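Long-range contact in 5-formaminoimidazole-4-carboxamide-1-(beta)-D-ribofuranosyl 5'-monophosphate synthetase (Methanocaldococcus jannaschii, PDB 2R7L), which catalyses the ATP- and formate-dependent formylation of AICAR to FAICAR, a folate-independent step of purine biosynthesis: residues G25-L30 and S312-G317. Sequence-based numbering, arbitrary orientation.
Sequences GSHTSL and SARVDG. With AMZ (aminoimidazole 4-carboxamide ribonucleotide), chain F.
His-27 reaches the 312-317 loop with the tip of its imidazole, CE1 lying 3.3 Å from the carbonyl O of Val-315, which sits at the ring edge. The substrate AMZ meets the same ring at another part of its edge, its ribose ring atom O in the ring plane and 3.5 Å from CD2. Beside the histidine, Thr-28 sets CG2 3.6 Å from CA of Gly-317, while its OG1 touches CG1 of Val-315. No hydrogen bond crosses between the segments; each is braced from within. OG1 of Thr-28, held between backbone N and carbonyl carbon (chi1 42°), shares a 3.0 Å hydrogen bond with ND1 of His-27, which helps set the rotation of the ring, against which His-92 also lies. Arg-314 NH2 donates to the Val-315 O, 3.0 Å away, and its guanidinium, turned 71° from the imidazole, is anchored by a salt bridge to Glu-122. An alanine at His-27 would probably leave Thr-28 OG1 without its ring partner and open a gap between the ribose and Val-315 O. Asp-316 points away from the histidine loop; its OD1 forms a salt bridge with Arg-228 and its OD2 accepts a hydrogen bond from Gly-318 N, both AMZ-pocket residues. The contact joins the turn between strand 20-24 and helix 29-38 to the loop leaving strand 306-312, together forming one side of the AMZ pocket, with Ser-94 of helix 93-99 beside the histidine.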
ATOM      1  N   GLY A  25      -4.268  -4.398 -29.120  1.00 28.35           N
ATOM      2  CA  GLY A  25      -2.985  -4.559 -28.462  1.00 28.72           C
ATOM      3  C   GLY A  25      -1.850  -3.774 -29.099  1.00 33.18           C
ATOM      4  O   GLY A  25      -1.002  -4.340 -29.784  1.00 27.64           O
ATOM      5  N   SER A  26      -1.821  -2.470 -28.841  1.00 27.33           N
ATOM      6  CA  SER A  26      -0.786  -1.595 -29.372  1.00 28.57           C
ATOM      7  C   SER A  26      -0.979  -0.192 -28.831  1.00 31.05           C
ATOM      8  O   SER A  26      -1.941   0.075 -28.112  1.00 31.41           O
ATOM      9  CB  SER A  26      -0.861  -1.548 -30.906  1.00 30.59           C
ATOM     10  OG  SER A  26       0.245  -0.835 -31.432  1.00 38.42           O
ATOM     11  N   HIS A  27      -0.064   0.704 -29.206  1.00 32.76           N
ATOM     12  CA  HIS A  27      -0.181   2.136 -28.921  1.00 29.56           C
ATOM     13  C   HIS A  27      -0.060   2.482 -27.436  1.00 31.76           C
ATOM     14  O   HIS A  27       0.990   2.932 -26.988  1.00 30.11           O
ATOM     15  CB  HIS A  27      -1.481   2.705 -29.481  1.00 23.55           C
ATOM     16  CG  HIS A  27      -1.516   4.200 -29.508  1.00 32.77           C
ATOM     17  ND1 HIS A  27      -2.201   4.944 -28.573  1.00 30.35           N
ATOM     18  CD2 HIS A  27      -0.942   5.091 -30.353  1.00 32.07           C
ATOM     19  CE1 HIS A  27      -2.053   6.230 -28.841  1.00 38.67           C
ATOM     20  NE2 HIS A  27      -1.292   6.346 -29.916  1.00 37.65           N
ATOM     21  N   THR A  28      -1.149   2.282 -26.692  1.00 36.75           N
ATOM     22  CA  THR A  28      -1.196   2.578 -25.263  1.00 28.54           C
ATOM     23  C   THR A  28      -1.943   1.486 -24.489  1.00 34.71           C
ATOM     24  O   THR A  28      -2.322   1.681 -23.339  1.00 35.96           O
ATOM     25  CB  THR A  28      -1.899   3.923 -25.001  1.00 36.44           C
ATOM     26  OG1 THR A  28      -3.050   4.037 -25.853  1.00 27.21           O
ATOM     27  CG2 THR A  28      -0.953   5.097 -25.271  1.00 35.41           C
ATOM     28  N   SER A  29      -2.148   0.335 -25.120  1.00 35.06           N
ATOM     29  CA  SER A  29      -3.013  -0.691 -24.547  1.00 36.72           C
ATOM     30  C   SER A  29      -2.509  -1.233 -23.204  1.00 33.15           C
ATOM     31  O   SER A  29      -3.306  -1.584 -22.336  1.00 39.42           O
ATOM     32  CB  SER A  29      -3.222  -1.835 -25.535  1.00 29.21           C
ATOM     33  OG  SER A  29      -2.024  -2.571 -25.690  1.00 34.63           O
ATOM     34  N   LEU A  30      -1.195  -1.293 -23.028  1.00 34.28           N
ATOM     35  CA  LEU A  30      -0.629  -1.866 -21.799  1.00 30.43           C
ATOM     36  C   LEU A  30      -1.203  -1.259 -20.524  1.00 24.18           C
ATOM     37  O   LEU A  30      -1.540  -1.993 -19.601  1.00 29.35           O
ATOM     38  CB  LEU A  30       0.894  -1.792 -21.788  1.00 23.98           C
ATOM     39  CG  LEU A  30       1.584  -2.848 -22.655  1.00 25.74           C
ATOM     40  CD1 LEU A  30       3.091  -2.651 -22.650  1.00 21.92           C
ATOM     41  CD2 LEU A  30       1.222  -4.233 -22.190  1.00 26.53           C
ATOM     42  N   SER A 312      -4.546  15.701 -29.713  1.00 35.15           N
ATOM     43  CA  SER A 312      -5.299  14.466 -29.907  1.00 36.97           C
ATOM     44  C   SER A 312      -6.626  14.582 -29.168  1.00 41.03           C
ATOM     45  O   SER A 312      -6.739  15.331 -28.194  1.00 37.65           O
ATOM     46  CB  SER A 312      -4.517  13.269 -29.387  1.00 40.04           C
ATOM     47  OG  SER A 312      -3.215  13.242 -29.945  1.00 53.41           O
ATOM     48  N   ALA A 313      -7.632  13.852 -29.639  1.00 43.24           N
ATOM     49  CA  ALA A 313      -8.964  13.926 -29.048  1.00 47.70           C
ATOM     50  C   ALA A 313      -9.252  12.642 -28.283  1.00 51.69           C
ATOM     51  O   ALA A 313     -10.318  12.474 -27.691  1.00 53.71           O
ATOM     52  CB  ALA A 313     -10.010  14.164 -30.123  1.00 49.56           C
ATOM     53  N   ARG A 314      -8.287  11.730 -28.321  1.00 48.97           N
ATOM     54  CA  ARG A 314      -8.315  10.541 -27.489  1.00 46.42           C
ATOM     55  C   ARG A 314      -6.950  10.379 -26.816  1.00 41.83           C
ATOM     56  O   ARG A 314      -6.185  11.336 -26.730  1.00 42.64           O
ATOM     57  CB  ARG A 314      -8.708   9.311 -28.306  1.00 45.32           C
ATOM     58  CG  ARG A 314      -8.201   9.330 -29.727  1.00 46.29           C
ATOM     59  CD  ARG A 314      -6.711   9.157 -29.762  1.00 44.39           C
ATOM     60  NE  ARG A 314      -6.188   9.369 -31.103  1.00 51.24           N
ATOM     61  CZ  ARG A 314      -4.920   9.185 -31.441  1.00 52.58           C
ATOM     62  NH1 ARG A 314      -4.529   9.405 -32.691  1.00 49.12           N
ATOM     63  NH2 ARG A 314      -4.046   8.777 -30.529  1.00 49.58           N
ATOM     64  N   VAL A 315      -6.639   9.180 -26.342  1.00 34.49           N
ATOM     65  CA  VAL A 315      -5.417   8.986 -25.573  1.00 37.36           C
ATOM     66  C   VAL A 315      -4.182   9.091 -26.471  1.00 37.43           C
ATOM     67  O   VAL A 315      -4.133   8.474 -27.528  1.00 34.18           O
ATOM     68  CB  VAL A 315      -5.439   7.647 -24.791  1.00 34.77           C
ATOM     69  CG1 VAL A 315      -5.425   6.447 -25.743  1.00 35.24           C
ATOM     70  CG2 VAL A 315      -4.292   7.583 -23.781  1.00 28.28           C
ATOM     71  N   ASP A 316      -3.210   9.898 -26.043  1.00 31.25           N
ATOM     72  CA  ASP A 316      -1.941  10.065 -26.752  1.00 30.96           C
ATOM     73  C   ASP A 316      -0.889   9.060 -26.272  1.00 33.27           C
ATOM     74  O   ASP A 316      -0.850   8.695 -25.092  1.00 33.70           O
ATOM     75  CB  ASP A 316      -1.426  11.499 -26.576  1.00 32.87           C
ATOM     76  CG  ASP A 316      -0.062  11.720 -27.229  1.00 39.74           C
ATOM     77  OD1 ASP A 316      -0.027  12.216 -28.374  1.00 37.30           O
ATOM     78  OD2 ASP A 316       0.970  11.387 -26.606  1.00 34.37           O
ATOM     79  N   GLY A 317      -0.025   8.632 -27.188  1.00 30.66           N
ATOM     80  CA  GLY A 317       0.987   7.617 -26.889  1.00 22.17           C
ATOM     81  C   GLY A 317       1.919   7.950 -25.737  1.00 31.60           C
ATOM     82  O   GLY A 317       2.490   7.056 -25.118  1.00 27.62           O
TER
HETATM   83  O5  AMZ F 401       4.894   7.085 -27.888  1.00 35.53           O
HETATM   84  C6  AMZ F 401       4.280   7.924 -28.552  1.00 33.97           C
HETATM   85  N2  AMZ F 401       4.294   9.231 -28.308  1.00 26.89           N
HETATM   86  C3A AMZ F 401       3.445   7.503 -29.750  1.00 27.91           C
HETATM   87  C7A AMZ F 401       2.805   8.333 -30.653  1.00 31.41           C
HETATM   88  N3  AMZ F 401       2.780   9.667 -30.654  1.00 25.65           N
HETATM   89  N1  AMZ F 401       3.227   6.246 -30.118  1.00 32.69           N
HETATM   90  C5  AMZ F 401       2.462   6.287 -31.217  1.00 26.94           C
HETATM   91  N   AMZ F 401       2.207   7.560 -31.541  1.00 35.75           N
HETATM   92  C1  AMZ F 401       1.385   8.024 -32.685  1.00 40.42           C
HETATM   93  C2  AMZ F 401       2.197   8.189 -33.971  1.00 42.31           C
HETATM   94  C3  AMZ F 401       1.874   6.933 -34.759  1.00 45.06           C
HETATM   95  O2  AMZ F 401       1.822   7.250 -36.149  1.00 52.16           O
HETATM   96  O1  AMZ F 401       1.695   9.341 -34.658  1.00 50.91           O
HETATM   97  O   AMZ F 401       0.444   6.960 -32.904  1.00 38.43           O
HETATM   98  C   AMZ F 401       0.462   6.597 -34.288  1.00 48.29           C
HETATM   99  C4  AMZ F 401       0.177   5.084 -34.351  1.00 41.52           C
HETATM  100  O3  AMZ F 401       1.144   4.371 -33.586  1.00 32.80           O
HETATM  101  P   AMZ F 401       1.770   3.037 -34.163  1.00 35.93           P
HETATM  102  OP1 AMZ F 401       0.808   1.915 -34.320  1.00 38.70           O
HETATM  103  O4  AMZ F 401       2.441   3.399 -35.578  1.00 41.19           O
HETATM  104  OP2 AMZ F 401       2.989   2.619 -33.180  1.00 34.79           O